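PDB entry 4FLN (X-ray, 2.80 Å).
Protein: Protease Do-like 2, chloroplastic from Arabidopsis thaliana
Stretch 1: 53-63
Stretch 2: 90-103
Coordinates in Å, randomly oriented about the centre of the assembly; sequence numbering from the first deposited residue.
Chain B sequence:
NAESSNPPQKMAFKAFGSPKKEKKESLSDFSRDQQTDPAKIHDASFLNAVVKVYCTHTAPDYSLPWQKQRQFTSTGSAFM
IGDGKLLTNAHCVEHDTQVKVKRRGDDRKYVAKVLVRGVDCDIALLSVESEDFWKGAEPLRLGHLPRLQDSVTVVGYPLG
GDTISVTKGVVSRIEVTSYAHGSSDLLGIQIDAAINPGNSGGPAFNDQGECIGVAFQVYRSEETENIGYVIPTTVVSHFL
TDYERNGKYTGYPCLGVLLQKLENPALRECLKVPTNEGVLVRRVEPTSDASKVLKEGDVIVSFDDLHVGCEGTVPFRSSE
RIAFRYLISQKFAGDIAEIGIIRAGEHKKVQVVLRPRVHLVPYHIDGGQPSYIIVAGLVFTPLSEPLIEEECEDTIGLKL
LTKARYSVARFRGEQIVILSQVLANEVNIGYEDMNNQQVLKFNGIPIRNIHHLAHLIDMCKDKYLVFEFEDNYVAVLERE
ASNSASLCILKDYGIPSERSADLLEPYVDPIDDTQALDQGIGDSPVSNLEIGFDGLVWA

Stretch 1 (53-63) VYCTHTAPDYS
Stretch 2, residues 90-103: AHCVEHDTQVKVKR

What forms the apolar centre? Val-53, Cys-55, Val-99 and Val-101 share one face of an antiparallel sheet, all buried. Val-53 CG2 lies 4.2 Å from Val-101 CG1, and Cys-55 SG lies 4.1 Å from Val-99 CG2. Val-53, Cys-55 and Val-99 have t rotamers; Val-101 is m. Cys-55 SG also reaches the weakly bonded helical turn about 90-93, 3.4 Å from Cys-92 O.

What sets the register? Strand 53-57 runs against the strand around 98-102, at 165°, their axes approaching to 4.7 Å. Val-53 faces Val-101 (CA to CA 4.7 Å) and Cys-55 faces Val-99 (4.5 Å between CA atoms) as non-hydrogen-bonded pairs. Between them, Tyr-54 pairs with Lys-100: Tyr-54 N to Lys-100 O and Lys-100 N to Tyr-54 O are both 2.7 Å. Phi/psi stays extended, -106/130 at Tyr-54 and -128/145 at Lys-100. Thr-56 N donates to Gln-98 O at 3.0 Å, but Thr-56 O accepts from Thr-97 N at 2.9 Å, where the chain turns a corner (-80/-47).

What covers the other face? Tyr-54 (m, chi2 -106°) and Thr-56 (m) lie beside Gln-98 (p) and Lys-100 (chi1 -13°). The aliphatic part of Lys-100 packs on the tyrosine, CD 3.6 Å from Tyr-54 CB, while Lys-102 CB lies near the plane of the ring, at its edge.

How does the polar end close? His-57 (m, chi2 -91°) points ND1 at Glu-94 O, a 2.6 Å hydrogen bond bent to 133°. Thr-58 OG1 (m) donates to Thr-97 OG1 (m) at 2.7 Å, joining the two stretches beyond the strand pairing; Thr-58 N to His-95 O, at 3.4 Å, is weak. His-95 (48/47, m, chi2 110°) turns toward the first stretch, and Ala-59 CA sits 4.2 Å from the centroid of the His-95 ring, over its face.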

# COMPACT_ATOMS: atom_id res chain seq x y z
N VAL B 53 -33.90 7.48 12.76
CA VAL B 53 -34.41 7.61 11.39
C VAL B 53 -33.98 6.46 10.51
O VAL B 53 -32.78 6.25 10.30
CB VAL B 53 -33.91 8.91 10.73
CG1 VAL B 53 -34.32 8.96 9.27
CG2 VAL B 53 -34.43 10.13 11.47
N TYR B 54 -34.95 5.72 9.99
CA TYR B 54 -34.66 4.67 9.02
C TYR B 54 -35.10 5.14 7.64
O TYR B 54 -36.24 5.60 7.47
CB TYR B 54 -35.37 3.37 9.37
CG TYR B 54 -35.07 2.83 10.74
CD1 TYR B 54 -34.24 1.73 10.90
CD2 TYR B 54 -35.61 3.41 11.87
CE1 TYR B 54 -33.97 1.23 12.16
CE2 TYR B 54 -35.34 2.92 13.13
CZ TYR B 54 -34.52 1.82 13.27
OH TYR B 54 -34.25 1.33 14.53
N CYS B 55 -34.21 5.01 6.67
CA CYS B 55 -34.49 5.46 5.32
C CYS B 55 -33.93 4.52 4.26
O CYS B 55 -32.76 4.13 4.31
CB CYS B 55 -33.95 6.87 5.10
SG CYS B 55 -33.93 7.37 3.37
N THR B 56 -34.77 4.19 3.28
CA THR B 56 -34.36 3.37 2.16
C THR B 56 -33.96 4.28 1.00
O THR B 56 -34.71 5.17 0.63
CB THR B 56 -35.49 2.43 1.74
OG1 THR B 56 -35.74 1.51 2.80
CG2 THR B 56 -35.10 1.66 0.50
N HIS B 57 -32.78 4.04 0.43
CA HIS B 57 -32.23 4.93 -0.58
C HIS B 57 -32.15 4.29 -1.96
O HIS B 57 -31.42 3.32 -2.14
CB HIS B 57 -30.83 5.40 -0.18
CG HIS B 57 -30.79 6.15 1.12
ND1 HIS B 57 -30.93 7.52 1.18
CD2 HIS B 57 -30.66 5.72 2.39
CE1 HIS B 57 -30.87 7.90 2.45
NE2 HIS B 57 -30.71 6.83 3.20
N THR B 58 -32.88 4.84 -2.92
CA THR B 58 -32.64 4.47 -4.31
C THR B 58 -32.15 5.68 -5.09
O THR B 58 -32.94 6.55 -5.44
CB THR B 58 -33.90 3.96 -5.00
OG1 THR B 58 -34.57 3.02 -4.14
CG2 THR B 58 -33.55 3.30 -6.32
N ALA B 59 -30.86 5.71 -5.38
CA ALA B 59 -30.30 6.78 -6.18
C ALA B 59 -30.31 6.37 -7.65
O ALA B 59 -30.36 5.19 -7.95
CB ALA B 59 -28.89 7.08 -5.73
N PRO B 60 -30.30 7.36 -8.56
CA PRO B 60 -30.15 7.07 -9.99
C PRO B 60 -28.69 6.84 -10.32
O PRO B 60 -27.82 7.38 -9.64
CB PRO B 60 -30.61 8.37 -10.63
CG PRO B 60 -30.18 9.41 -9.67
CD PRO B 60 -30.34 8.81 -8.29
N ASP B 61 -28.41 6.04 -11.34
CA ASP B 61 -27.05 5.89 -11.83
C ASP B 61 -26.85 6.98 -12.88
O ASP B 61 -27.67 7.12 -13.78
CB ASP B 61 -26.89 4.50 -12.45
CG ASP B 61 -25.51 4.27 -13.05
OD1 ASP B 61 -24.69 3.58 -12.41
OD2 ASP B 61 -25.25 4.74 -14.18
N TYR B 62 -25.80 7.79 -12.75
CA TYR B 62 -25.56 8.85 -13.74
C TYR B 62 -24.86 8.35 -15.00
O TYR B 62 -25.12 8.83 -16.11
CB TYR B 62 -24.82 10.02 -13.10
CG TYR B 62 -25.57 10.58 -11.93
CD1 TYR B 62 -26.42 11.66 -12.07
CD2 TYR B 62 -25.46 9.98 -10.68
CE1 TYR B 62 -27.13 12.15 -10.99
CE2 TYR B 62 -26.16 10.47 -9.60
CZ TYR B 62 -27.00 11.55 -9.76
OH TYR B 62 -27.69 12.02 -8.67
N SER B 63 -23.96 7.39 -14.81
CA SER B 63 -23.23 6.78 -15.91
C SER B 63 -24.21 6.18 -16.90
O SER B 63 -24.08 6.38 -18.11
CB SER B 63 -22.29 5.71 -15.37
OG SER B 63 -21.40 6.26 -14.41
N ALA B 90 -30.62 16.49 5.52
CA ALA B 90 -31.22 16.12 4.26
C ALA B 90 -30.61 14.81 3.75
O ALA B 90 -31.29 13.99 3.16
CB ALA B 90 -31.07 17.22 3.26
N HIS B 91 -29.32 14.62 4.02
CA HIS B 91 -28.63 13.42 3.55
C HIS B 91 -29.18 12.15 4.19
O HIS B 91 -29.05 11.06 3.63
CB HIS B 91 -27.10 13.54 3.70
CG HIS B 91 -26.58 13.16 5.06
ND1 HIS B 91 -26.00 14.07 5.91
CD2 HIS B 91 -26.54 11.96 5.69
CE1 HIS B 91 -25.62 13.45 7.02
NE2 HIS B 91 -25.93 12.17 6.91
N CYS B 92 -29.80 12.28 5.36
CA CYS B 92 -30.47 11.13 5.98
C CYS B 92 -31.62 10.61 5.11
O CYS B 92 -31.74 9.41 4.92
CB CYS B 92 -30.97 11.47 7.39
SG CYS B 92 -29.68 11.96 8.56
N VAL B 93 -32.47 11.51 4.63
CA VAL B 93 -33.64 11.16 3.83
C VAL B 93 -33.40 11.30 2.33
O VAL B 93 -34.33 11.19 1.54
CB VAL B 93 -34.85 12.02 4.21
CG1 VAL B 93 -35.31 11.69 5.62
CG2 VAL B 93 -34.51 13.50 4.07
N GLU B 94 -32.17 11.60 1.95
CA GLU B 94 -31.84 11.78 0.54
C GLU B 94 -32.32 10.62 -0.34
O GLU B 94 -32.19 9.45 0.03
CB GLU B 94 -30.33 11.98 0.40
CG GLU B 94 -29.75 11.44 -0.88
CD GLU B 94 -28.28 11.80 -1.04
OE1 GLU B 94 -27.51 10.96 -1.56
OE2 GLU B 94 -27.91 12.93 -0.64
N HIS B 95 -32.89 10.95 -1.50
CA HIS B 95 -33.46 9.98 -2.44
C HIS B 95 -34.39 8.98 -1.75
O HIS B 95 -34.31 7.78 -2.00
CB HIS B 95 -32.37 9.21 -3.19
CG HIS B 95 -31.56 10.05 -4.13
ND1 HIS B 95 -30.24 10.36 -3.89
CD2 HIS B 95 -31.88 10.63 -5.31
CE1 HIS B 95 -29.78 11.10 -4.88
NE2 HIS B 95 -30.75 11.28 -5.76
N ASP B 96 -35.28 9.47 -0.90
CA ASP B 96 -36.05 8.59 -0.04
C ASP B 96 -37.06 7.74 -0.82
O ASP B 96 -37.94 8.27 -1.49
CB ASP B 96 -36.75 9.39 1.06
CG ASP B 96 -37.83 10.32 0.53
OD1 ASP B 96 -37.49 11.29 -0.17
OD2 ASP B 96 -39.03 10.07 0.82
N THR B 97 -36.91 6.43 -0.72
CA THR B 97 -37.93 5.51 -1.20
C THR B 97 -39.03 5.42 -0.14
O THR B 97 -40.22 5.49 -0.45
CB THR B 97 -37.35 4.12 -1.43
OG1 THR B 97 -36.43 4.17 -2.53
CG2 THR B 97 -38.46 3.14 -1.75
N GLN B 98 -38.59 5.26 1.10
CA GLN B 98 -39.48 5.33 2.25
C GLN B 98 -38.69 5.77 3.47
O GLN B 98 -37.47 5.57 3.56
CB GLN B 98 -40.17 3.98 2.50
CG GLN B 98 -39.22 2.86 2.84
CD GLN B 98 -39.93 1.55 3.11
OE1 GLN B 98 -39.44 0.71 3.85
NE2 GLN B 98 -41.10 1.37 2.50
N VAL B 99 -39.38 6.39 4.42
CA VAL B 99 -38.74 6.93 5.59
C VAL B 99 -39.54 6.57 6.83
O VAL B 99 -40.75 6.81 6.90
CB VAL B 99 -38.58 8.45 5.46
CG1 VAL B 99 -37.97 9.04 6.73
CG2 VAL B 99 -37.73 8.79 4.24
N LYS B 100 -38.85 5.98 7.79
CA LYS B 100 -39.51 5.48 8.99
C LYS B 100 -38.80 6.02 10.22
O LYS B 100 -37.59 6.19 10.23
CB LYS B 100 -39.50 3.95 8.99
CG LYS B 100 -39.09 3.33 7.65
CD LYS B 100 -38.29 2.04 7.83
CE LYS B 100 -37.72 1.54 6.50
NZ LYS B 100 -36.79 0.38 6.69
N VAL B 101 -39.56 6.29 11.27
CA VAL B 101 -38.96 6.84 12.47
C VAL B 101 -39.40 6.08 13.72
O VAL B 101 -40.52 5.56 13.79
CB VAL B 101 -39.27 8.33 12.63
CG1 VAL B 101 -38.55 9.12 11.56
CG2 VAL B 101 -40.77 8.56 12.57
N LYS B 102 -38.52 6.00 14.70
CA LYS B 102 -38.78 5.21 15.88
C LYS B 102 -38.57 6.05 17.13
O LYS B 102 -37.52 6.66 17.30
CB LYS B 102 -37.89 3.97 15.89
CG LYS B 102 -38.22 2.92 16.93
CD LYS B 102 -37.39 1.66 16.71
CE LYS B 102 -37.61 0.60 17.79
NZ LYS B 102 -36.95 0.95 19.09
N ARG B 103 -39.58 6.11 17.98
CA ARG B 103 -39.48 6.85 19.24
C ARG B 103 -38.53 6.12 20.18
O ARG B 103 -38.32 4.92 20.05
CB ARG B 103 -40.87 7.00 19.87
CG ARG B 103 -41.31 8.44 20.07
CD ARG B 103 -42.75 8.65 19.65
NE ARG B 103 -43.67 7.75 20.35
CZ ARG B 103 -44.45 8.13 21.36
NH1 ARG B 103 -44.43 9.38 21.80
NH2 ARG B 103 -45.26 7.24 21.94